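Cytochrome P450 (Novosphingobium aromaticivorans, PDB 3OFT) is a haem protein of the cytochrome P450 family, with the mainly helical fold that encloses an iron protoporphyrin IX. Local coordinates at residues Asp15-Pro20 with Leu72-Gly77; Thr32-Pro37 with Leu313-Phe318; Leu144-Phe149 with Asp187-Pro192; Val246-Ala251 with Lys375-Lys380; Ala270-Met275 with Leu330-His335. All coordinates share one frame; numbering follows the deposited sequence.

Contact 1 of 5, residues Asp15-Pro20 with Leu72-Gly77; sequences DIFNPP and LAVTPG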
# COMPACT_ATOMS: atom_id res chain seq x y z
N ASP A 15 -15.84 -11.82 -5.67
CA ASP A 15 -14.75 -11.47 -6.59
C ASP A 15 -13.90 -10.37 -5.95
O ASP A 15 -14.33 -9.22 -5.87
CB ASP A 15 -15.33 -10.96 -7.91
CG ASP A 15 -14.26 -10.49 -8.89
OD1 ASP A 15 -14.69 -10.03 -9.97
OD2 ASP A 15 -13.01 -10.54 -8.63
N ILE A 16 -12.68 -10.71 -5.53
CA ILE A 16 -11.80 -9.73 -4.87
C ILE A 16 -11.41 -8.50 -5.71
O ILE A 16 -11.08 -7.42 -5.16
CB ILE A 16 -10.56 -10.43 -4.28
CG1 ILE A 16 -9.72 -11.04 -5.42
CG2 ILE A 16 -11.05 -11.43 -3.21
CD1 ILE A 16 -8.73 -12.14 -5.02
N PHE A 17 -11.50 -8.63 -7.03
CA PHE A 17 -11.25 -7.52 -7.93
C PHE A 17 -12.43 -6.56 -8.08
O PHE A 17 -12.23 -5.42 -8.47
CB PHE A 17 -10.73 -8.02 -9.31
CG PHE A 17 -9.43 -8.77 -9.21
CD1 PHE A 17 -8.24 -8.10 -8.96
CD2 PHE A 17 -9.40 -10.16 -9.34
CE1 PHE A 17 -7.02 -8.78 -8.87
CE2 PHE A 17 -8.18 -10.86 -9.23
CZ PHE A 17 -7.00 -10.18 -9.01
N ASN A 18 -13.65 -7.02 -7.82
CA ASN A 18 -14.80 -6.13 -7.82
C ASN A 18 -15.84 -6.53 -6.77
O ASN A 18 -16.89 -7.08 -7.11
CB ASN A 18 -15.41 -5.83 -9.22
CG ASN A 18 -15.10 -6.89 -10.26
OD1 ASN A 18 -13.98 -6.97 -10.79
ND2 ASN A 18 -16.10 -7.68 -10.61
N PRO A 19 -15.53 -6.29 -5.49
CA PRO A 19 -16.52 -6.63 -4.46
C PRO A 19 -17.84 -5.86 -4.70
O PRO A 19 -17.82 -4.70 -5.15
CB PRO A 19 -15.83 -6.20 -3.17
CG PRO A 19 -14.34 -6.26 -3.49
CD PRO A 19 -14.26 -5.80 -4.91
N PRO A 20 -18.98 -6.51 -4.47
CA PRO A 20 -20.27 -5.82 -4.71
C PRO A 20 -20.39 -4.51 -3.91
O PRO A 20 -20.15 -4.51 -2.71
CB PRO A 20 -21.29 -6.87 -4.24
CG PRO A 20 -20.59 -8.20 -4.65
CD PRO A 20 -19.18 -7.94 -4.17
N LEU A 72 2.40 -14.23 -4.94
CA LEU A 72 2.12 -12.78 -5.17
C LEU A 72 0.64 -12.45 -5.32
O LEU A 72 0.16 -11.50 -4.71
CB LEU A 72 2.92 -12.17 -6.34
CG LEU A 72 2.79 -10.65 -6.62
CD1 LEU A 72 3.37 -9.88 -5.44
CD2 LEU A 72 3.52 -10.22 -7.90
N ALA A 73 -0.06 -13.21 -6.15
CA ALA A 73 -1.43 -12.87 -6.48
C ALA A 73 -2.20 -14.09 -6.87
O ALA A 73 -1.61 -15.14 -7.27
CB ALA A 73 -1.49 -11.83 -7.59
N VAL A 74 -3.53 -13.96 -6.80
CA VAL A 74 -4.39 -15.01 -7.33
C VAL A 74 -4.43 -15.09 -8.88
O VAL A 74 -4.83 -16.12 -9.43
CB VAL A 74 -5.84 -14.97 -6.73
CG1 VAL A 74 -5.77 -15.07 -5.18
CG2 VAL A 74 -6.55 -13.73 -7.17
N THR A 75 -4.02 -14.03 -9.58
CA THR A 75 -3.90 -14.08 -11.05
C THR A 75 -2.70 -14.91 -11.44
O THR A 75 -1.59 -14.57 -11.04
CB THR A 75 -3.67 -12.68 -11.59
OG1 THR A 75 -4.56 -11.78 -10.95
CG2 THR A 75 -3.90 -12.63 -13.07
N PRO A 76 -2.90 -15.99 -12.25
CA PRO A 76 -1.76 -16.85 -12.58
C PRO A 76 -0.71 -16.10 -13.38
O PRO A 76 -1.05 -15.26 -14.22
CB PRO A 76 -2.37 -17.96 -13.43
CG PRO A 76 -3.83 -17.96 -13.10
CD PRO A 76 -4.17 -16.53 -12.81
N GLY A 77 0.55 -16.42 -13.12
CA GLY A 77 1.67 -15.86 -13.84
C GLY A 77 2.25 -14.53 -13.35
O GLY A 77 3.35 -14.16 -13.77

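Contact 2 of 5, residues Thr32-Pro37 with Leu313-Phe318; sequences TLLDGP and LDPASF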
# COMPACT_ATOMS: atom_id res chain seq x y z
N THR A 32 -19.09 -6.72 4.35
CA THR A 32 -20.20 -7.67 4.15
C THR A 32 -19.78 -9.08 4.57
O THR A 32 -20.63 -9.87 5.05
CB THR A 32 -20.67 -7.75 2.70
OG1 THR A 32 -19.58 -8.18 1.87
CG2 THR A 32 -21.16 -6.40 2.23
N LEU A 33 -18.49 -9.39 4.44
CA LEU A 33 -18.00 -10.72 4.78
C LEU A 33 -17.99 -11.02 6.28
O LEU A 33 -17.90 -12.17 6.68
CB LEU A 33 -16.59 -10.99 4.20
CG LEU A 33 -16.45 -11.15 2.68
CD1 LEU A 33 -14.97 -11.41 2.34
CD2 LEU A 33 -17.32 -12.30 2.18
N LEU A 34 -18.01 -9.99 7.12
CA LEU A 34 -18.07 -10.21 8.56
C LEU A 34 -19.39 -10.88 9.02
O LEU A 34 -19.47 -11.43 10.16
CB LEU A 34 -17.93 -8.86 9.27
CG LEU A 34 -16.53 -8.40 9.72
CD1 LEU A 34 -15.34 -9.17 9.29
CD2 LEU A 34 -16.33 -6.82 9.74
N ASP A 35 -20.39 -10.84 8.15
CA ASP A 35 -21.69 -11.50 8.41
C ASP A 35 -21.70 -13.01 8.13
O ASP A 35 -22.72 -13.69 8.36
CB ASP A 35 -22.82 -10.84 7.62
CG ASP A 35 -22.98 -9.36 7.94
OD1 ASP A 35 -23.59 -8.64 7.12
OD2 ASP A 35 -22.46 -8.91 9.00
N GLY A 36 -20.59 -13.55 7.63
CA GLY A 36 -20.51 -14.98 7.33
C GLY A 36 -19.41 -15.67 8.07
O GLY A 36 -18.86 -15.13 9.02
N PRO A 37 -19.04 -16.91 7.65
CA PRO A 37 -17.94 -17.66 8.23
C PRO A 37 -16.59 -16.87 8.17
O PRO A 37 -16.40 -16.04 7.28
CB PRO A 37 -17.88 -18.92 7.36
CG PRO A 37 -19.25 -19.03 6.72
CD PRO A 37 -19.70 -17.62 6.54
N LEU A 313 -10.97 -3.20 10.81
CA LEU A 313 -12.32 -2.69 10.97
C LEU A 313 -13.33 -3.72 11.48
O LEU A 313 -14.55 -3.50 11.37
CB LEU A 313 -12.80 -2.05 9.65
CG LEU A 313 -11.94 -0.87 9.14
CD1 LEU A 313 -12.65 -0.23 7.97
CD2 LEU A 313 -11.66 0.22 10.25
N ASP A 314 -12.85 -4.84 12.01
CA ASP A 314 -13.71 -5.92 12.50
C ASP A 314 -13.96 -5.53 13.97
O ASP A 314 -13.00 -5.49 14.76
CB ASP A 314 -12.98 -7.27 12.46
CG ASP A 314 -13.82 -8.45 13.05
OD1 ASP A 314 -14.88 -8.18 13.66
OD2 ASP A 314 -13.43 -9.64 12.84
N PRO A 315 -15.22 -5.20 14.31
CA PRO A 315 -15.58 -4.82 15.70
C PRO A 315 -15.25 -5.91 16.72
O PRO A 315 -15.09 -5.62 17.91
CB PRO A 315 -17.08 -4.52 15.65
CG PRO A 315 -17.58 -4.94 14.33
CD PRO A 315 -16.41 -5.31 13.42
N ALA A 316 -15.07 -7.14 16.26
CA ALA A 316 -14.64 -8.20 17.16
C ALA A 316 -13.12 -8.12 17.49
O ALA A 316 -12.69 -8.66 18.51
CB ALA A 316 -15.07 -9.57 16.64
N SER A 317 -12.34 -7.40 16.68
CA SER A 317 -10.90 -7.21 16.94
C SER A 317 -10.55 -5.86 17.57
O SER A 317 -9.54 -5.73 18.28
CB SER A 317 -10.07 -7.39 15.64
OG SER A 317 -10.22 -8.70 15.12
N PHE A 318 -11.34 -4.85 17.27
CA PHE A 318 -11.09 -3.50 17.80
C PHE A 318 -12.41 -2.84 18.16
O PHE A 318 -13.39 -2.95 17.43
CB PHE A 318 -10.36 -2.64 16.77
CG PHE A 318 -8.98 -3.16 16.42
CD1 PHE A 318 -7.87 -2.77 17.17
CD2 PHE A 318 -8.79 -4.06 15.36
CE1 PHE A 318 -6.59 -3.26 16.86
CE2 PHE A 318 -7.53 -4.56 15.05
CZ PHE A 318 -6.42 -4.16 15.80

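Contact 3 of 5, residues Leu144-Phe149 with Asp187-Pro192; sequences LPLNIF and DDYLWP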
# COMPACT_ATOMS: atom_id res chain seq x y z
N LEU A 144 1.97 12.59 -6.37
CA LEU A 144 2.91 12.73 -5.27
C LEU A 144 3.89 11.56 -5.08
O LEU A 144 5.09 11.81 -4.87
CB LEU A 144 2.18 13.04 -3.96
CG LEU A 144 3.13 13.38 -2.79
CD1 LEU A 144 3.71 14.78 -2.93
CD2 LEU A 144 2.42 13.25 -1.45
N PRO A 145 3.41 10.29 -5.10
CA PRO A 145 4.34 9.19 -4.79
C PRO A 145 5.48 9.08 -5.80
O PRO A 145 6.60 8.77 -5.40
CB PRO A 145 3.44 7.94 -4.85
CG PRO A 145 2.04 8.48 -4.53
CD PRO A 145 2.03 9.79 -5.26
N LEU A 146 5.22 9.32 -7.08
CA LEU A 146 6.31 9.31 -8.05
C LEU A 146 7.27 10.46 -7.82
O LEU A 146 8.48 10.23 -7.87
CB LEU A 146 5.82 9.30 -9.50
CG LEU A 146 6.98 9.19 -10.52
CD1 LEU A 146 7.72 7.82 -10.43
CD2 LEU A 146 6.48 9.42 -11.96
N ASN A 147 6.78 11.68 -7.58
CA ASN A 147 7.66 12.79 -7.19
C ASN A 147 8.51 12.47 -5.98
O ASN A 147 9.70 12.80 -5.92
CB ASN A 147 6.90 14.11 -6.95
CG ASN A 147 6.31 14.69 -8.22
OD1 ASN A 147 6.50 14.13 -9.30
ND2 ASN A 147 5.56 15.80 -8.09
N ILE A 148 7.90 11.85 -4.98
CA ILE A 148 8.68 11.45 -3.81
C ILE A 148 9.75 10.42 -4.19
O ILE A 148 10.90 10.52 -3.76
CB ILE A 148 7.75 10.97 -2.67
CG1 ILE A 148 6.96 12.15 -2.10
CG2 ILE A 148 8.53 10.20 -1.62
CD1 ILE A 148 5.88 11.72 -1.14
N PHE A 149 9.39 9.46 -5.03
CA PHE A 149 10.36 8.42 -5.43
C PHE A 149 11.62 9.04 -5.99
O PHE A 149 12.74 8.63 -5.66
CB PHE A 149 9.77 7.55 -6.52
CG PHE A 149 10.73 6.53 -7.05
CD1 PHE A 149 11.02 5.39 -6.30
CD2 PHE A 149 11.39 6.74 -8.26
CE1 PHE A 149 11.92 4.43 -6.81
CE2 PHE A 149 12.28 5.79 -8.77
CZ PHE A 149 12.53 4.63 -8.03
N ASP A 187 11.73 -2.06 -15.32
CA ASP A 187 13.18 -2.31 -15.35
C ASP A 187 13.91 -1.28 -16.19
O ASP A 187 14.98 -0.83 -15.80
CB ASP A 187 13.46 -3.72 -15.89
CG ASP A 187 13.19 -4.81 -14.86
OD1 ASP A 187 13.34 -6.02 -15.20
OD2 ASP A 187 12.82 -4.46 -13.71
N ASP A 188 13.37 -0.96 -17.36
CA ASP A 188 14.04 -0.03 -18.27
C ASP A 188 14.07 1.38 -17.70
O ASP A 188 15.06 2.06 -17.82
CB ASP A 188 13.43 -0.03 -19.68
CG ASP A 188 13.74 -1.33 -20.45
OD1 ASP A 188 14.76 -1.97 -20.10
OD2 ASP A 188 12.97 -1.69 -21.36
N TYR A 189 12.98 1.80 -17.08
CA TYR A 189 12.95 3.06 -16.33
C TYR A 189 13.97 3.15 -15.18
O TYR A 189 14.63 4.18 -14.99
CB TYR A 189 11.57 3.18 -15.73
CG TYR A 189 11.30 4.45 -14.98
CD1 TYR A 189 11.05 4.43 -13.61
CD2 TYR A 189 11.27 5.67 -15.65
CE1 TYR A 189 10.75 5.59 -12.92
CE2 TYR A 189 10.96 6.85 -14.96
CZ TYR A 189 10.70 6.80 -13.59
OH TYR A 189 10.40 7.94 -12.91
N LEU A 190 14.06 2.07 -14.40
CA LEU A 190 14.94 2.00 -13.24
C LEU A 190 16.40 1.77 -13.63
O LEU A 190 17.30 2.19 -12.89
CB LEU A 190 14.49 0.86 -12.29
CG LEU A 190 13.12 1.14 -11.61
CD1 LEU A 190 12.67 -0.08 -10.82
CD2 LEU A 190 13.12 2.43 -10.70
N TRP A 191 16.64 1.06 -14.73
CA TRP A 191 18.03 0.68 -15.01
C TRP A 191 19.06 1.83 -14.99
O TRP A 191 20.14 1.67 -14.42
CB TRP A 191 18.20 -0.21 -16.28
CG TRP A 191 19.69 -0.56 -16.40
CD1 TRP A 191 20.57 -0.08 -17.35
CD2 TRP A 191 20.46 -1.34 -15.48
NE1 TRP A 191 21.84 -0.56 -17.07
CE2 TRP A 191 21.79 -1.33 -15.94
CE3 TRP A 191 20.14 -2.07 -14.32
CZ2 TRP A 191 22.80 -2.02 -15.29
CZ3 TRP A 191 21.14 -2.75 -13.68
CH2 TRP A 191 22.46 -2.71 -14.16
N PRO A 192 18.75 2.99 -15.60
CA PRO A 192 19.83 4.00 -15.55
C PRO A 192 20.21 4.42 -14.12
O PRO A 192 21.39 4.67 -13.83
CB PRO A 192 19.26 5.18 -16.36
CG PRO A 192 18.19 4.59 -17.23
CD PRO A 192 17.62 3.40 -16.47

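Contact 4 of 5, residues Val246-Ala251 with Lys375-Lys380; sequences VALHLA and KAVTMK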
# COMPACT_ATOMS: atom_id res chain seq x y z
N VAL A 246 -7.06 9.77 3.16
CA VAL A 246 -6.84 10.86 4.13
C VAL A 246 -7.51 12.16 3.67
O VAL A 246 -8.19 12.86 4.47
CB VAL A 246 -5.35 11.06 4.40
CG1 VAL A 246 -5.16 12.38 5.20
CG2 VAL A 246 -4.82 9.83 5.23
N ALA A 247 -7.34 12.49 2.40
CA ALA A 247 -8.01 13.70 1.87
C ALA A 247 -9.54 13.57 1.87
O ALA A 247 -10.23 14.56 2.16
CB ALA A 247 -7.53 14.05 0.44
N LEU A 248 -10.03 12.39 1.51
CA LEU A 248 -11.48 12.10 1.50
C LEU A 248 -12.03 12.29 2.93
O LEU A 248 -13.04 12.99 3.13
CB LEU A 248 -11.75 10.68 1.01
CG LEU A 248 -13.21 10.21 1.14
CD1 LEU A 248 -14.19 11.21 0.42
CD2 LEU A 248 -13.33 8.81 0.54
N HIS A 249 -11.34 11.69 3.91
CA HIS A 249 -11.72 11.87 5.31
C HIS A 249 -11.86 13.33 5.69
O HIS A 249 -12.92 13.74 6.26
CB HIS A 249 -10.75 11.18 6.29
CG HIS A 249 -11.11 11.42 7.73
ND1 HIS A 249 -11.92 10.57 8.43
CD2 HIS A 249 -10.83 12.45 8.56
CE1 HIS A 249 -12.10 11.04 9.66
NE2 HIS A 249 -11.45 12.18 9.76
N LEU A 250 -10.82 14.13 5.43
CA LEU A 250 -10.82 15.54 5.78
C LEU A 250 -11.95 16.29 5.08
O LEU A 250 -12.62 17.12 5.72
CB LEU A 250 -9.47 16.21 5.49
CG LEU A 250 -8.28 15.69 6.29
CD1 LEU A 250 -6.94 16.25 5.71
CD2 LEU A 250 -8.43 16.12 7.76
N ALA A 251 -12.15 16.03 3.79
CA ALA A 251 -13.26 16.67 3.02
C ALA A 251 -14.64 16.37 3.63
O ALA A 251 -15.51 17.25 3.68
CB ALA A 251 -13.23 16.22 1.54
N LYS A 375 -20.59 16.11 -8.17
CA LYS A 375 -19.78 15.01 -8.67
C LYS A 375 -19.62 13.98 -7.57
O LYS A 375 -19.61 14.33 -6.39
CB LYS A 375 -18.42 15.51 -9.16
CG LYS A 375 -18.49 16.63 -10.18
CD LYS A 375 -17.17 16.75 -10.92
CE LYS A 375 -17.03 18.12 -11.57
NZ LYS A 375 -16.13 19.00 -10.79
N ALA A 376 -19.52 12.72 -7.92
CA ALA A 376 -19.49 11.66 -6.89
C ALA A 376 -18.07 11.23 -6.56
O ALA A 376 -17.17 11.31 -7.39
CB ALA A 376 -20.30 10.45 -7.37
N VAL A 377 -17.92 10.69 -5.35
CA VAL A 377 -16.72 9.98 -4.93
C VAL A 377 -16.90 8.52 -5.37
O VAL A 377 -17.92 7.89 -5.04
CB VAL A 377 -16.58 10.00 -3.39
CG1 VAL A 377 -15.44 9.03 -2.92
CG2 VAL A 377 -16.35 11.44 -2.89
N THR A 378 -15.93 7.99 -6.13
CA THR A 378 -15.98 6.58 -6.55
C THR A 378 -14.70 5.90 -6.10
O THR A 378 -13.67 6.55 -5.93
CB THR A 378 -16.16 6.43 -8.11
OG1 THR A 378 -15.15 7.19 -8.79
CG2 THR A 378 -17.48 7.00 -8.55
N MET A 379 -14.77 4.58 -5.91
CA MET A 379 -13.64 3.80 -5.41
C MET A 379 -13.49 2.56 -6.28
O MET A 379 -14.41 2.25 -7.04
CB MET A 379 -13.91 3.37 -3.96
CG MET A 379 -14.07 4.54 -3.00
SD MET A 379 -13.93 4.03 -1.29
CE MET A 379 -14.46 5.47 -0.35
N LYS A 380 -12.37 1.85 -6.16
CA LYS A 380 -12.20 0.54 -6.77
C LYS A 380 -11.62 -0.46 -5.77
O LYS A 380 -11.13 -0.08 -4.67
CB LYS A 380 -11.28 0.64 -8.00
CG LYS A 380 -9.84 1.07 -7.65
CD LYS A 380 -8.94 0.89 -8.84
CE LYS A 380 -7.75 1.83 -8.77
NZ LYS A 380 -6.61 1.16 -8.16

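Contact 5 of 5, residues Ala270-Met275 with Leu330-His335; sequences AADELM and LAPIRH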
# COMPACT_ATOMS: atom_id res chain seq x y z
N ALA A 270 -3.01 11.91 14.42
CA ALA A 270 -4.10 11.78 13.45
C ALA A 270 -3.62 10.90 12.27
O ALA A 270 -4.40 10.09 11.77
CB ALA A 270 -4.59 13.16 12.95
N ALA A 271 -2.35 11.01 11.89
CA ALA A 271 -1.82 10.20 10.79
C ALA A 271 -1.88 8.74 11.16
O ALA A 271 -2.32 7.95 10.35
CB ALA A 271 -0.41 10.60 10.38
N ASP A 272 -1.52 8.39 12.39
CA ASP A 272 -1.61 7.00 12.83
C ASP A 272 -3.03 6.45 12.87
O ASP A 272 -3.27 5.31 12.48
CB ASP A 272 -0.95 6.82 14.21
CG ASP A 272 0.57 6.92 14.16
OD1 ASP A 272 1.21 6.75 13.11
OD2 ASP A 272 1.14 7.17 15.23
N GLU A 273 -3.97 7.24 13.40
CA GLU A 273 -5.38 6.87 13.50
C GLU A 273 -6.02 6.78 12.11
O GLU A 273 -6.76 5.85 11.84
CB GLU A 273 -6.15 7.83 14.46
CG GLU A 273 -7.60 7.47 14.72
CD GLU A 273 -7.82 6.12 15.44
OE1 GLU A 273 -6.87 5.34 15.68
OE2 GLU A 273 -8.99 5.83 15.75
N LEU A 274 -5.71 7.70 11.21
CA LEU A 274 -6.27 7.61 9.84
C LEU A 274 -5.73 6.39 9.06
O LEU A 274 -6.46 5.74 8.30
CB LEU A 274 -5.98 8.89 9.05
CG LEU A 274 -6.74 10.08 9.68
CD1 LEU A 274 -6.35 11.43 9.06
CD2 LEU A 274 -8.24 9.85 9.62
N MET A 275 -4.45 6.09 9.27
CA MET A 275 -3.83 4.89 8.64
C MET A 275 -4.46 3.60 9.16
O MET A 275 -4.67 2.65 8.39
CB MET A 275 -2.31 4.90 8.76
CG MET A 275 -1.70 6.09 8.01
SD MET A 275 0.08 6.38 8.22
CE MET A 275 0.71 5.04 7.22
N LEU A 330 -2.82 2.66 20.73
CA LEU A 330 -2.57 1.50 19.87
C LEU A 330 -1.31 1.72 19.06
O LEU A 330 -1.31 2.59 18.19
CB LEU A 330 -3.74 1.40 18.90
CG LEU A 330 -4.53 0.12 18.65
CD1 LEU A 330 -4.85 0.02 17.15
CD2 LEU A 330 -3.92 -1.18 19.21
N ALA A 331 -0.21 1.00 19.33
CA ALA A 331 0.94 1.06 18.42
C ALA A 331 0.55 0.58 16.98
O ALA A 331 -0.23 -0.39 16.83
CB ALA A 331 2.14 0.24 18.97
N PRO A 332 1.09 1.25 15.94
CA PRO A 332 0.72 0.89 14.56
C PRO A 332 0.97 -0.61 14.24
O PRO A 332 0.24 -1.20 13.49
CB PRO A 332 1.64 1.77 13.73
CG PRO A 332 1.70 3.05 14.58
CD PRO A 332 1.88 2.50 15.97
N ILE A 333 2.00 -1.19 14.84
CA ILE A 333 2.28 -2.62 14.67
C ILE A 333 1.13 -3.53 15.12
O ILE A 333 1.02 -4.66 14.63
CB ILE A 333 3.68 -3.00 15.30
CG1 ILE A 333 4.32 -4.20 14.58
CG2 ILE A 333 3.59 -3.13 16.80
CD1 ILE A 333 5.85 -4.28 14.76
N ARG A 334 0.26 -3.04 16.01
CA ARG A 334 -0.83 -3.88 16.53
C ARG A 334 -2.02 -4.00 15.57
O ARG A 334 -2.89 -4.84 15.78
CB ARG A 334 -1.29 -3.42 17.91
CG ARG A 334 -0.30 -3.90 19.00
CD ARG A 334 -0.65 -3.35 20.37
NE ARG A 334 -1.82 -4.00 20.95
CZ ARG A 334 -2.55 -3.50 21.96
NH1 ARG A 334 -2.24 -2.33 22.51
NH2 ARG A 334 -3.59 -4.19 22.42
N HIS A 335 -2.05 -3.18 14.54
CA HIS A 335 -3.05 -3.42 13.50
C HIS A 335 -2.33 -3.85 12.21
O HIS A 335 -1.11 -4.09 12.22
CB HIS A 335 -3.99 -2.21 13.31
CG HIS A 335 -3.29 -0.95 12.88
ND1 HIS A 335 -2.88 -0.73 11.59
CD2 HIS A 335 -3.00 0.18 13.57
CE1 HIS A 335 -2.29 0.46 11.51
NE2 HIS A 335 -2.39 1.05 12.69

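Contact 1 of 5, residues Asp15-Pro20 with Leu72-Gly77
V74 and T75 belong to the connection between strand 67-68 and helix 78-82, part of the long B-C loop of a P450, and they meet I16 and F17 in the loop after strand 11-12. I16 and V74 reach for each other tip to tip: I16 CD1 lies 3.5 Å from V74 CG2, a tight fit for two methyl groups. V74 CG2 sits between its own backbone N and carbonyl carbon (CG1 at chi1 -57°), where it faces both I16 and F17. It is 3.9 Å from F17 CE2, the two side chains sliding past one another in opposite directions. Further along the ring, F17 CZ comes within 3.5 Å of T75 OG1. The F17 ring carries I16 CG1 4.0 Å above one face, offset toward the rim. The B-C loop borders the pocket of a P450, and here L72, two residues before V74, touches the bound (2R,5R)-hexane-2,5-diol. A type I turn from D15 to N18 shapes the approach of I16 and F17, combined with an Asx turn in which F17 N donates to D15 OD2 (2.9 Å, 147°) from well above the carboxylate plane. Both I16 and V74 rest on H48 of strand 48-51.

Contact 2 of 5, residues Thr32-Pro37 with Leu313-Phe318
D314 O is gripped by two backbone amides of its own turn, S317 N at 2.8 Å and F318 N at 3.1 Å. The side chain of the same aspartate reinforces the bend: OD1 accepts from A316 N (2.8 Å, 154°), an Asx turn in which the N-H arrives 51° out of the carboxylate plane. With CG anti to the backbone N (chi1 177°), the carboxylate is also carried to G54, whose N bonds to D314 OD2. Against this braced turn, which opens the connection from helix 309-312 toward helix 348-365, packs L34 of the short 3-10 segment 32-35. Its CD2 methyl lies 3.9 Å from D314 CA and 4.0 Å from P315 CD, one methyl set against the proline CD. The leucine and aspartate side chains cross at a slant, leaving L34 CD1 4.1 Å from D314 OD2. L34 also touches L310, and nearby L313 O bonds to K31 NZ at the end of helix 26-31. What joins the two segments is thus van der Waals contact from one leucine. The oxygen it approaches, OD2, is already engaged by G54 N, and OD1 by A316 N, which would favour a charged aspartate beside an apolar neighbour.

Contact 3 of 5, residues Leu144-Phe149 with Asp187-Pro192
F149 and L190 make the tightest apolar contact here, F149 CZ standing 3.5 Å from L190 CD2 and F149 CE2 4.0 Å from the same methyl; the two side chains cross at a slant. L190 reaches this point through its branch end, since its CB leaves the helix without heading straight for the partner. F149 has CG anti to the backbone N (chi1 176°), which extends the ring toward helix 187-192. On the same two helices, L146 meets the end of Y189. They come from opposite directions, and L146 CD1 ends 3.7 Å from Y189 OH, with the ring carbon Y189 CZ farther off, 4.5 Å from L146 CD1. Between the two pairs the rings themselves meet loosely, F149 CE2 lying 4.4 Å from Y189 CE1. All four residues are buried. The long side chains are needed because the axes of helices 144-149 and 187-192 approach no closer than 14.7 Å, their N-to-C directions diverging by 31°. In P450 terms these are the E and G helices, and the F helix, 160-171, packs beside both: Y189 lies on L166 and L170, and L146 on T171. F149 also touches L232 of the long central helix 221-252, and its side chain is about 6 Å from the haem. One polar bond belongs to the contact itself: Y189 OH donates to the backbone oxygen L163 O, which places the hydroxyl of this buried ring at the point where L146 CD1 meets it.

Contact 4 of 5, residues Val246-Ala251 with Lys375-Lys380
L248 is the residue through which helical segment 246-251 meets V377 and M379. The helix enters with V246, turned to another flank, where it packs on helix 348-365; its carbonyl oxygen accepts from L250 N. Two residues on, L248 directs its CB at the second segment, and with CG anti to the backbone N (chi1 172°) both of its methyls are delivered to the partner. CD1 lies 4.0 Å from V377 CG2, and L248 CD2 is 4.1 Å from V377 CG1, so the leucine and valine branches face each other tip to tip. V377 thus uses both of its methyls, and its own CB also heads for the helix. The closer touch is at M379: its CE comes to 3.6 Å from L248 CD2. The methionine is extended beyond CG (chi2 -164°, chi3 -169°), and this straight chain carries the end methyl across the leucine at about a right angle, although its CB starts off without aiming at the helix. H249, the next residue, faces elsewhere, its two ring nitrogens bonded to Y278 OH and D256 OD1. The contact is wholly apolar, and it sets the C-terminal part of the long central helix 221-252 of the P450 fold on the small antiparallel sheet. Strand 378-380 pairs there with strand 386-394, L371 of strand 369-371 touches both L248 and V377, and L390 adds to the cover of L248.

Contact 5 of 5, residues Ala270-Met275 with Leu330-His335
D272 and P332 supply the nearest packing between helix 270-275 and the loop, D272 OD1 approaching P332 CG to 4.0 Å with the two side chains set aslant. The rest of the interface is looser. H335 faces the helix backbone, its NE2 4.4 Å from D272 O and its CE1 4.5 Å from M275 C. Its CG sits between the backbone N and the carbonyl carbon (chi1 61°), which brings the ring over P332 O as well as toward the helix; that oxygen is 3.4 Å above the H335 ring and over its centre, and H335 N also donates to it. Hydrogen bonding then fixes the ring's turn, because ND1 accepts from T337 N, which is consistent with a neutral ring protonated on NE2. T337 serves both segments, its OG1 bonding to M275 O. Among the charged groups, D272 OD1 makes a salt bridge to R352 NE of helix 348-365, and this partner rather than P332 holds the carboxylate. E273 OE2 has two salt bridges, to R276 NH2 and R328 NE, and a hydrogen bond from R325 N. M275 packs on V355 and M242, its side chain about 5 Å from the haem. The glutamate and arginine spaced three apart on this helix are the ExxR motif of the P450 K helix, and R328, just before segment 330-335, completes the Glu-Arg-Arg triad that links the K helix to the meander leading to the haem-binding loop.

In the fold
From the N terminus, contact 1 closes first, joining the loop after strand 11-12 to the B-C loop. Contact 2 starts within that span and crosses it, running on to bring residues 32-37 against the meander at 313-318. Contact 3, between the E and G helices, lies wholly inside contact 2's span, yet on the other side of the chain's centre. Contact 4 begins on the long central helix 221-252, crosses contact 2 and ends at strand 378-380; contact 5, K helix to meander, falls within it and also crosses contact 2. F318 packs on L330, R334 and H335, joining contacts 2 and 5, while L274 packs on V246 and H249, joining 5 and 4.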